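Local coordinates for protein-glutamine gamma-glutamyltransferase (Pseudomonas aeruginosa PAO1, PDB 6G49) that shows transglutaminase activity in vitro through its periplasmic domain, most of which is present here, cross-linking protein glutamine and lysine side chains, and is critical for bacterial viability, at residues A[72-77]-A[287-291]; A[267-271]-A[281-285]. All blocks are in the same frame, centred on the assembly; numbering follows the deposited sequence.

Contact 1 (A[72-77]-A[287-291]); sequences YWRALT and HAWVE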
# COMPACT_ATOMS: atom_id res chain seq x y z
N TYR A 72 -4.57 7.98 1.67
CA TYR A 72 -3.70 6.90 1.16
C TYR A 72 -3.40 7.15 -0.31
O TYR A 72 -4.21 6.87 -1.19
CB TYR A 72 -4.36 5.53 1.37
CG TYR A 72 -4.27 5.07 2.80
CD1 TYR A 72 -5.15 5.52 3.75
CD2 TYR A 72 -3.34 4.12 3.19
CE1 TYR A 72 -5.06 5.10 5.06
CE2 TYR A 72 -3.24 3.67 4.50
CZ TYR A 72 -4.13 4.16 5.44
OH TYR A 72 -4.05 3.70 6.72
N TRP A 73 -2.21 7.66 -0.55
CA TRP A 73 -1.69 8.01 -1.86
C TRP A 73 -1.04 6.79 -2.52
O TRP A 73 0.13 6.51 -2.20
CB TRP A 73 -0.74 9.20 -1.82
CG TRP A 73 -1.24 10.38 -1.06
CD1 TRP A 73 -0.92 10.71 0.22
CD2 TRP A 73 -2.20 11.37 -1.50
NE1 TRP A 73 -1.62 11.83 0.61
CE2 TRP A 73 -2.39 12.25 -0.43
CE3 TRP A 73 -2.88 11.56 -2.70
CZ2 TRP A 73 -3.27 13.33 -0.52
CZ3 TRP A 73 -3.75 12.63 -2.78
CH2 TRP A 73 -3.90 13.49 -1.71
N ARG A 74 -1.78 6.06 -3.34
CA ARG A 74 -1.23 4.87 -4.02
C ARG A 74 -0.20 5.33 -5.04
O ARG A 74 -0.42 6.27 -5.82
CB ARG A 74 -2.25 4.00 -4.75
CG ARG A 74 -1.66 2.76 -5.43
CD ARG A 74 -2.70 1.87 -6.14
NE ARG A 74 -3.79 1.46 -5.28
CZ ARG A 74 -4.22 0.20 -5.14
NH1 ARG A 74 -3.75 -0.72 -5.98
NH2 ARG A 74 -5.06 -0.10 -4.17
N ALA A 75 0.96 4.64 -5.05
CA ALA A 75 1.97 4.75 -6.10
C ALA A 75 2.00 3.51 -6.97
O ALA A 75 1.89 3.60 -8.20
CB ALA A 75 3.32 5.03 -5.53
N LEU A 76 2.19 2.34 -6.33
CA LEU A 76 2.29 1.10 -7.11
C LEU A 76 1.88 -0.05 -6.19
O LEU A 76 1.74 0.11 -5.00
CB LEU A 76 3.70 0.88 -7.65
CG LEU A 76 4.78 0.51 -6.65
CD1 LEU A 76 5.90 -0.24 -7.39
CD2 LEU A 76 5.33 1.74 -5.93
N THR A 77 1.71 -1.24 -6.78
CA THR A 77 1.58 -2.48 -6.02
C THR A 77 2.78 -3.35 -6.29
O THR A 77 3.43 -3.27 -7.35
CB THR A 77 0.31 -3.32 -6.29
OG1 THR A 77 0.47 -4.10 -7.49
CG2 THR A 77 -0.94 -2.48 -6.32
N HIS A 287 4.70 4.99 2.79
CA HIS A 287 3.91 4.02 3.53
C HIS A 287 3.62 2.82 2.63
O HIS A 287 3.64 2.92 1.44
CB HIS A 287 2.64 4.69 4.02
CG HIS A 287 1.92 3.98 5.11
ND1 HIS A 287 2.58 3.67 6.27
CD2 HIS A 287 0.66 3.54 5.21
CE1 HIS A 287 1.71 3.05 7.08
NE2 HIS A 287 0.51 2.93 6.45
N ALA A 288 3.35 1.71 3.29
CA ALA A 288 2.99 0.45 2.66
C ALA A 288 1.84 -0.18 3.42
O ALA A 288 1.81 -0.15 4.66
CB ALA A 288 4.16 -0.49 2.61
N TRP A 289 0.85 -0.70 2.68
CA TRP A 289 -0.29 -1.32 3.22
C TRP A 289 -0.66 -2.55 2.36
O TRP A 289 0.17 -3.01 1.55
CB TRP A 289 -1.44 -0.33 3.44
CG TRP A 289 -1.93 0.38 2.22
CD1 TRP A 289 -3.07 0.13 1.52
CD2 TRP A 289 -1.37 1.58 1.64
NE1 TRP A 289 -3.22 1.02 0.48
CE2 TRP A 289 -2.21 1.93 0.54
CE3 TRP A 289 -0.22 2.35 1.87
CZ2 TRP A 289 -1.96 3.05 -0.27
CZ3 TRP A 289 -0.01 3.46 1.08
CH2 TRP A 289 -0.85 3.78 0.01
N VAL A 290 -1.87 -3.05 2.55
CA VAL A 290 -2.29 -4.34 1.93
C VAL A 290 -3.63 -4.13 1.22
O VAL A 290 -4.49 -3.36 1.64
CB VAL A 290 -2.38 -5.45 2.99
CG1 VAL A 290 -2.92 -6.77 2.41
CG2 VAL A 290 -1.03 -5.66 3.64
N GLU A 291 -3.84 -4.90 0.16
CA GLU A 291 -5.22 -5.16 -0.33
C GLU A 291 -5.34 -6.65 -0.61
O GLU A 291 -4.37 -7.34 -1.02
CB GLU A 291 -5.61 -4.28 -1.51
CG GLU A 291 -4.76 -4.45 -2.74
CD GLU A 291 -5.05 -3.44 -3.84
OE1 GLU A 291 -4.44 -3.52 -4.90
OE2 GLU A 291 -5.88 -2.54 -3.60
O HOH W 1 -5.05 2.32 -1.98
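Strands 72-77 and 287-291 cross almost at right angles, at 88°, with axes 8.7 Å apart at closest. Strand 261-265 pairs with both, so the contact between them is made mainly by side chains.

Aromatic packing forms one end. The edge of Y72 points at the face of W289 in a T-shaped pair. The Y72 ring and the W289 six-membered ring have centroids 4.9 Å apart and planes at 78°. Y72 CD2 lies 3.6 Å from W289 CD2. The rim of the indole also meets backbone, with W289 CH2 3.6 Å from W73 O. Y72 CE2 is 4.0 Å from H287 CD2.

Charge forms the other end. R74 extends to E291 in a two-pronged salt bridge, R74 NH1 to E291 OE1 at 3.1 Å and R74 NH2 to E291 OE2 at 2.6 Å. E291 also pairs with R164 and R262. Water 1 accepts from R74 NH2 at 3.3 Å and, weakly, from W289 NE1 at 3.3 Å.

H287 NE2 and Y72 OH both bond to D303, and the H287 side chain touches C243. This is consistent with the Cys-His-Asp triad of the transglutaminase-like fold, with Y72 beside it.

Contact 2 (A[267-271]-A[281-285]); sequences YQGGE and VHQFD
Segments 267-271 and 281-285 run in opposite directions, with CA atoms 5.2 Å apart at Y267 and D285 and 4.5 Å at G270 and V281. Residues 267-268 are strand. G269 (phi/psi 100/-136) and G270 (142/168) then carry the chain on, extended, to E271, where strand 271-273 begins. In either conformation a CB would jam against the preceding carbonyl. Strand 281-282 leads into a 3-10 turn, 283-285, with D285 N bonded to H282 O at 2.9 Å.

Q268 N donates to D285 O at 2.8 Å, and Y267 CA makes a CA-H...O contact with D285 O at 3.2 Å. Y267 is m. Its CB packs on V281 CG1 at 3.7 Å, and its OH donates to Q283 OE1 at 2.7 Å. Q283 is m at chi1 and chi2.

E271 is m, then p at chi2, and curls back to the turn. H282, also m, donates from ND1 to E271 OE1 at 2.5 Å. E271 OE2 lies 2.5 Å from D285 OD2. D285 is m, and its OD2 accepts from H282 N at 3.1 Å. Water 2 donates to D285 OD1 at 2.9 Å and accepts from G270 N at 3.0 Å.

The arrangement is the base of a β-hairpin, where strands 271-273 and 278-282 pair. V281 also bonds through its backbone to strand 55-61, while Y267 bonds to W73 of strand 72-81.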
# COMPACT_ATOMS: atom_id res chain seq x y z
N TYR A 267 2.25 6.76 -0.19
CA TYR A 267 2.43 7.68 0.90
C TYR A 267 1.12 7.72 1.69
O TYR A 267 0.06 7.45 1.10
CB TYR A 267 2.76 9.09 0.39
CG TYR A 267 4.04 9.16 -0.38
CD1 TYR A 267 4.11 8.81 -1.72
CD2 TYR A 267 5.22 9.46 0.29
CE1 TYR A 267 5.32 8.80 -2.41
CE2 TYR A 267 6.44 9.44 -0.38
CZ TYR A 267 6.48 9.09 -1.72
OH TYR A 267 7.68 9.09 -2.36
N GLN A 268 1.20 8.08 2.97
CA GLN A 268 -0.02 8.23 3.75
C GLN A 268 0.08 9.57 4.49
O GLN A 268 1.02 9.74 5.24
CB GLN A 268 -0.27 7.06 4.69
CG GLN A 268 -1.69 6.95 5.17
CD GLN A 268 -2.17 8.02 6.12
OE1 GLN A 268 -1.41 8.53 6.91
NE2 GLN A 268 -3.47 8.30 6.06
N GLY A 269 -0.96 10.38 4.31
CA GLY A 269 -1.11 11.60 5.10
C GLY A 269 -0.66 12.81 4.31
O GLY A 269 -1.04 13.04 3.19
N GLY A 270 0.09 13.65 5.00
CA GLY A 270 0.56 14.90 4.44
C GLY A 270 0.54 16.00 5.49
O GLY A 270 -0.02 15.85 6.55
N GLU A 271 1.17 17.11 5.15
CA GLU A 271 1.29 18.25 6.04
C GLU A 271 0.60 19.47 5.44
O GLU A 271 0.91 19.88 4.36
CB GLU A 271 2.78 18.53 6.24
CG GLU A 271 3.58 17.38 6.83
CD GLU A 271 3.86 16.20 5.89
OE1 GLU A 271 4.50 16.37 4.85
OE2 GLU A 271 3.45 15.08 6.21
N VAL A 281 3.45 16.52 0.91
CA VAL A 281 3.73 15.11 1.22
C VAL A 281 5.23 14.93 1.06
O VAL A 281 5.75 15.06 -0.07
CB VAL A 281 2.88 14.17 0.35
CG1 VAL A 281 3.18 12.73 0.76
CG2 VAL A 281 1.41 14.45 0.50
N HIS A 282 5.90 14.66 2.17
CA HIS A 282 7.36 14.44 2.14
C HIS A 282 7.68 12.95 2.08
O HIS A 282 6.83 12.11 2.34
CB HIS A 282 7.98 15.09 3.37
CG HIS A 282 7.83 16.58 3.41
ND1 HIS A 282 6.73 17.18 4.00
CD2 HIS A 282 8.67 17.56 2.99
CE1 HIS A 282 6.91 18.50 3.94
NE2 HIS A 282 8.07 18.78 3.33
N GLN A 283 8.97 12.66 1.87
CA GLN A 283 9.39 11.26 1.78
C GLN A 283 9.10 10.56 3.10
O GLN A 283 8.84 9.31 3.09
CB GLN A 283 10.86 11.14 1.35
CG GLN A 283 11.15 11.60 -0.05
CD GLN A 283 10.34 10.95 -1.15
OE1 GLN A 283 9.77 9.87 -0.91
NE2 GLN A 283 10.39 11.54 -2.34
N PHE A 284 9.12 11.23 4.26
CA PHE A 284 8.86 10.58 5.52
C PHE A 284 7.43 10.04 5.62
O PHE A 284 7.15 9.26 6.57
CB PHE A 284 9.24 11.44 6.73
CG PHE A 284 8.58 12.80 6.85
CD1 PHE A 284 7.22 12.97 7.03
CD2 PHE A 284 9.35 13.95 6.73
CE1 PHE A 284 6.66 14.23 7.14
CE2 PHE A 284 8.78 15.22 6.83
CZ PHE A 284 7.44 15.35 7.02
N ASP A 285 6.54 10.49 4.74
CA ASP A 285 5.16 10.00 4.69
C ASP A 285 5.06 8.70 3.86
O ASP A 285 3.93 8.19 3.69
CB ASP A 285 4.24 11.05 4.10
CG ASP A 285 4.08 12.28 4.99
OD1 ASP A 285 4.01 12.09 6.20
OD2 ASP A 285 4.15 13.40 4.45
O HOH W 2 1.42 12.43 7.35

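How the contacts relate
From the N terminus, the chain lays down strand 72-81 early. Strands 86-87 and 120-124 pair with it first. Several helices follow, up to 243-256, which starts at C243. Then strands 261-265 and 267-268 also pair with it. Contact 2 closes the short hairpin loop between 271 and 281. Strand 286-294 follows, and contact 1 closes the long loop of 209 residues, within which contact 2 lies. The contacts touch directly: W73 N is 2.8 Å from Y267 O, W73 NE1 is 2.9 Å from G269 O, and Q268 CB is 3.7 Å from H287 CD2. Contact 1 joins two strands of the sheet carrying H287. Contact 2 ties that sheet to the second one, which holds the hairpin.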